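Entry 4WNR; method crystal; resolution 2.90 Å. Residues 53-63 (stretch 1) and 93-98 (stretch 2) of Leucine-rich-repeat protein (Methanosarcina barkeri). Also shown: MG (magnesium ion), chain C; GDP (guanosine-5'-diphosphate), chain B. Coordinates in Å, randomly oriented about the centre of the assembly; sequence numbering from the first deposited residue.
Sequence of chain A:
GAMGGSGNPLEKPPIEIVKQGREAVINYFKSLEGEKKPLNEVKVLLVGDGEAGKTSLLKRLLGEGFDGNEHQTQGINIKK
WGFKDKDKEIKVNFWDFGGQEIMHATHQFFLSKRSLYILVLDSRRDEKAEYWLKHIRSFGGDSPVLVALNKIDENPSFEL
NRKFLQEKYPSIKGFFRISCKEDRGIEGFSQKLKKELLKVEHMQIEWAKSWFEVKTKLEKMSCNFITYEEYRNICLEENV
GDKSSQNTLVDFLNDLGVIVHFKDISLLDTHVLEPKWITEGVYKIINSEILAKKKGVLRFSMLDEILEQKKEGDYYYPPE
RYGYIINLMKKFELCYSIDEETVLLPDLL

Stretch 1 (53-63) GKTSLLKRLLG
Stretch 2 93-98: NFWDFG

Residues 54-62 form a helix that runs nearly antiparallel to the strand 93-96: their N-to-C directions differ by 156°, and the axes approach to 9.5 Å. The register is set by two CA-CA pairs, Thr55 with Asp96 at 6.6 Å and Leu58 with Phe94 at 7.9 Å, so the end of the strand lies by the start of the helix. Helical backbone hydrogen bonds link Leu57 N to Gly53 O (2.9 Å) and continue regularly to Leu62 N and Leu58 O (3.2 Å).

The strand begins earlier in the chain. Asn93 (phi/psi -114/101, chi1 m) is buried but takes no part in the contact; its ND2 is hydrogen-bonded elsewhere in the structure.

Phe94 (-81/126) points its CA-to-CB bond toward the helix, with chi1 m and chi2 -72°. Leu58, with chi1 t and chi2 p, sets its CD1 over one face of the ring, 3.8 Å from the centroid and 27° off the normal, a CH-pi contact whose closest pair is Leu58 CD1 to Phe94 CG at 3.4 Å. Leu61 and Leu62, both m then t, approach obliquely: Leu61 CD1 lies 4.0 Å from Phe94 CE1, and Leu62 CD2 lies 4.3 Å from Phe94 CE2. A flat aromatic ring suits this place because it offers a broad apolar surface to three leucines at once.

Trp95 (-108/120, chi1 m, chi2 61°) points away from the helix, as expected from the alternation of side chains along a strand, and Asp96 (-116/119) points toward it again. Asp96 has chi1 t and chi2 35°. Its CB packs 3.9 Å from Leu58 CD2, while its carboxylate reaches the polar start of the helix, where OD1 lies 3.7 Å from Lys54 CB. Asp96 OD2 is 2.8 Å from Thr55 OG1, a hydrogen-bonding distance, although the hydroxyl proton has another acceptor within reach.

Thr55 (chi1 m) places one hydroxyl oxygen near both the carboxylate and the metal: its OG1 also binds the magnesium ion at 2.5 Å. The ion is further bound by GDP O2B at 2.2 Å and by three waters. Water 1, 2.5 Å from the ion, has its oxygen 2.8 Å from Asp96 OD1, so the acid stands in the second shell. At the helix start, Gly53 N and Lys54 N donate to GDP O1B at 2.7 and 2.9 Å, and Thr55 N donates to GDP O2B at 3.2 Å. Gly53, the N-cap, has phi/psi 141/18, where a CB would jam against the preceding carbonyl.

Phe97 (-99/128, chi1 m, chi2 -73°) leaves the strand. Its side chain starts sideways and its end leads away, so the contact is made by its backbone: Phe97 O lies 3.6 Å from Lys54 CE and accepts a hydrogen bond from water 1 at 2.7 Å. Lys54 (m, t, m, m) suits its place through a long aliphatic chain that can pass this carbonyl. Gly98 (-76/-176), the N-cap of a following helix, ends the stretch without contact.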

# COMPACT_ATOMS: atom_id res chain seq x y z
N GLY A 53 11.01 5.53 11.93
CA GLY A 53 11.91 4.38 11.75
C GLY A 53 11.50 3.36 10.70
O GLY A 53 12.00 2.24 10.72
N LYS A 54 10.61 3.74 9.78
CA LYS A 54 10.02 2.79 8.83
C LYS A 54 11.02 2.35 7.77
O LYS A 54 11.19 1.16 7.52
CB LYS A 54 8.79 3.40 8.16
CG LYS A 54 7.68 3.80 9.12
CD LYS A 54 6.42 4.23 8.39
CE LYS A 54 6.61 5.50 7.57
NZ LYS A 54 7.02 6.68 8.39
N THR A 55 11.66 3.33 7.13
CA THR A 55 12.67 3.06 6.11
C THR A 55 13.90 2.38 6.71
O THR A 55 14.51 1.51 6.08
CB THR A 55 13.08 4.36 5.38
OG1 THR A 55 11.91 5.04 4.91
CG2 THR A 55 13.99 4.06 4.19
N SER A 56 14.26 2.78 7.93
CA SER A 56 15.42 2.21 8.63
C SER A 56 15.18 0.75 9.02
O SER A 56 16.06 -0.09 8.85
CB SER A 56 15.74 3.01 9.89
OG SER A 56 15.99 4.37 9.58
N LEU A 57 13.99 0.46 9.54
CA LEU A 57 13.61 -0.90 9.93
C LEU A 57 13.60 -1.83 8.72
O LEU A 57 14.04 -2.98 8.81
CB LEU A 57 12.23 -0.91 10.61
CG LEU A 57 11.65 -2.27 11.02
CD1 LEU A 57 12.62 -3.05 11.89
CD2 LEU A 57 10.32 -2.07 11.74
N LEU A 58 13.10 -1.33 7.59
CA LEU A 58 13.07 -2.10 6.35
C LEU A 58 14.48 -2.49 5.90
O LEU A 58 14.71 -3.61 5.45
CB LEU A 58 12.36 -1.32 5.24
CG LEU A 58 12.23 -1.98 3.87
CD1 LEU A 58 11.60 -3.36 3.97
CD2 LEU A 58 11.42 -1.09 2.93
N LYS A 59 15.42 -1.55 6.02
CA LYS A 59 16.82 -1.82 5.67
C LYS A 59 17.43 -2.91 6.55
O LYS A 59 18.20 -3.74 6.06
CB LYS A 59 17.66 -0.54 5.78
CG LYS A 59 17.43 0.45 4.64
CD LYS A 59 18.17 1.76 4.88
CE LYS A 59 19.67 1.61 4.71
NZ LYS A 59 20.39 2.91 4.89
N ARG A 60 17.08 -2.90 7.83
CA ARG A 60 17.58 -3.90 8.78
C ARG A 60 17.01 -5.29 8.51
O ARG A 60 17.70 -6.29 8.71
CB ARG A 60 17.27 -3.48 10.22
CG ARG A 60 18.11 -2.31 10.72
CD ARG A 60 19.59 -2.67 10.78
NE ARG A 60 20.37 -1.70 11.53
CZ ARG A 60 21.68 -1.76 11.72
NH1 ARG A 60 22.39 -2.77 11.21
NH2 ARG A 60 22.30 -0.82 12.42
N LEU A 61 15.76 -5.35 8.05
CA LEU A 61 15.13 -6.63 7.69
C LEU A 61 15.80 -7.25 6.46
O LEU A 61 15.95 -8.47 6.39
CB LEU A 61 13.63 -6.43 7.42
CG LEU A 61 12.77 -6.06 8.64
CD1 LEU A 61 11.40 -5.57 8.20
CD2 LEU A 61 12.64 -7.24 9.59
N LEU A 62 16.20 -6.41 5.51
CA LEU A 62 16.88 -6.87 4.30
C LEU A 62 18.40 -6.95 4.45
O LEU A 62 19.09 -7.41 3.55
CB LEU A 62 16.54 -5.94 3.13
CG LEU A 62 15.05 -5.74 2.83
CD1 LEU A 62 14.86 -4.73 1.71
CD2 LEU A 62 14.36 -7.05 2.49
N GLY A 63 18.91 -6.50 5.60
CA GLY A 63 20.34 -6.56 5.89
C GLY A 63 21.16 -5.54 5.12
O GLY A 63 22.22 -5.86 4.59
N ASN A 93 6.14 -8.67 -0.21
CA ASN A 93 6.18 -7.35 -0.84
C ASN A 93 6.11 -6.23 0.20
O ASN A 93 5.03 -5.92 0.72
CB ASN A 93 5.03 -7.21 -1.84
CG ASN A 93 5.08 -8.25 -2.94
OD1 ASN A 93 6.16 -8.61 -3.42
ND2 ASN A 93 3.92 -8.74 -3.35
N PHE A 94 7.26 -5.65 0.53
CA PHE A 94 7.33 -4.56 1.50
C PHE A 94 6.96 -3.24 0.84
O PHE A 94 7.55 -2.86 -0.17
CB PHE A 94 8.73 -4.44 2.10
CG PHE A 94 9.06 -5.50 3.11
CD1 PHE A 94 8.46 -5.49 4.36
CD2 PHE A 94 9.98 -6.50 2.82
CE1 PHE A 94 8.77 -6.46 5.30
CE2 PHE A 94 10.28 -7.47 3.75
CZ PHE A 94 9.68 -7.45 4.99
N TRP A 95 5.98 -2.55 1.42
CA TRP A 95 5.56 -1.22 0.96
C TRP A 95 6.01 -0.15 1.96
O TRP A 95 5.62 -0.18 3.13
CB TRP A 95 4.05 -1.17 0.78
CG TRP A 95 3.58 -1.74 -0.52
CD1 TRP A 95 3.75 -3.02 -0.96
CD2 TRP A 95 2.87 -1.06 -1.56
NE1 TRP A 95 3.19 -3.18 -2.20
CE2 TRP A 95 2.64 -1.99 -2.60
CE3 TRP A 95 2.41 0.25 -1.72
CZ2 TRP A 95 1.97 -1.65 -3.77
CZ3 TRP A 95 1.74 0.59 -2.89
CH2 TRP A 95 1.53 -0.36 -3.90
N ASP A 96 6.83 0.78 1.48
CA ASP A 96 7.38 1.85 2.32
C ASP A 96 6.87 3.21 1.84
O ASP A 96 7.12 3.61 0.70
CB ASP A 96 8.91 1.81 2.27
CG ASP A 96 9.55 2.51 3.45
OD1 ASP A 96 8.98 2.47 4.57
OD2 ASP A 96 10.64 3.11 3.27
N PHE A 97 6.15 3.91 2.71
CA PHE A 97 5.54 5.20 2.38
C PHE A 97 6.39 6.36 2.90
O PHE A 97 6.74 6.40 4.08
CB PHE A 97 4.13 5.29 2.97
CG PHE A 97 3.23 4.17 2.53
CD1 PHE A 97 2.72 4.14 1.24
CD2 PHE A 97 2.88 3.16 3.41
CE1 PHE A 97 1.89 3.11 0.83
CE2 PHE A 97 2.05 2.12 3.01
CZ PHE A 97 1.55 2.10 1.72
N GLY A 98 6.71 7.30 2.02
CA GLY A 98 7.56 8.44 2.36
C GLY A 98 6.86 9.52 3.17
O GLY A 98 5.70 9.39 3.55
MG MG C . 10.68 7.26 5.00
PB GDP B . 10.84 7.30 8.05
O1B GDP B . 10.68 6.58 9.48
O2B GDP B . 10.33 6.23 6.97
O3B GDP B . 10.06 8.55 7.97
O3A GDP B . 12.40 7.49 7.69
PA GDP B . 13.61 7.19 8.71
O1A GDP B . 13.38 5.97 9.50
O2A GDP B . 14.88 7.03 7.74
O5' GDP B . 13.86 8.53 9.56
C5' GDP B . 14.18 8.45 10.92
C4' GDP B . 15.46 9.27 11.18
O4' GDP B . 15.98 8.87 12.46
C3' GDP B . 16.58 8.98 10.18
O3' GDP B . 17.50 10.08 10.15
C2' GDP B . 17.25 7.75 10.76
O2' GDP B . 18.65 7.73 10.44
C1' GDP B . 17.06 7.92 12.26
N9 GDP B . 16.72 6.63 12.94
C8 GDP B . 15.94 5.64 12.52
N7 GDP B . 15.92 4.69 13.45
C5 GDP B . 16.70 5.08 14.45
C6 GDP B . 17.00 4.49 15.61
O6 GDP B . 16.55 3.38 15.90
N1 GDP B . 17.86 5.13 16.51
C2 GDP B . 18.36 6.39 16.16
N2 GDP B . 19.18 7.03 16.99
N3 GDP B . 18.02 6.94 14.99
C4 GDP B . 17.19 6.29 14.14
O HOH W 1 9.15 5.29 4.70
O HOH W 2 12.75 7.60 4.92
O HOH W 3 10.78 6.95 2.88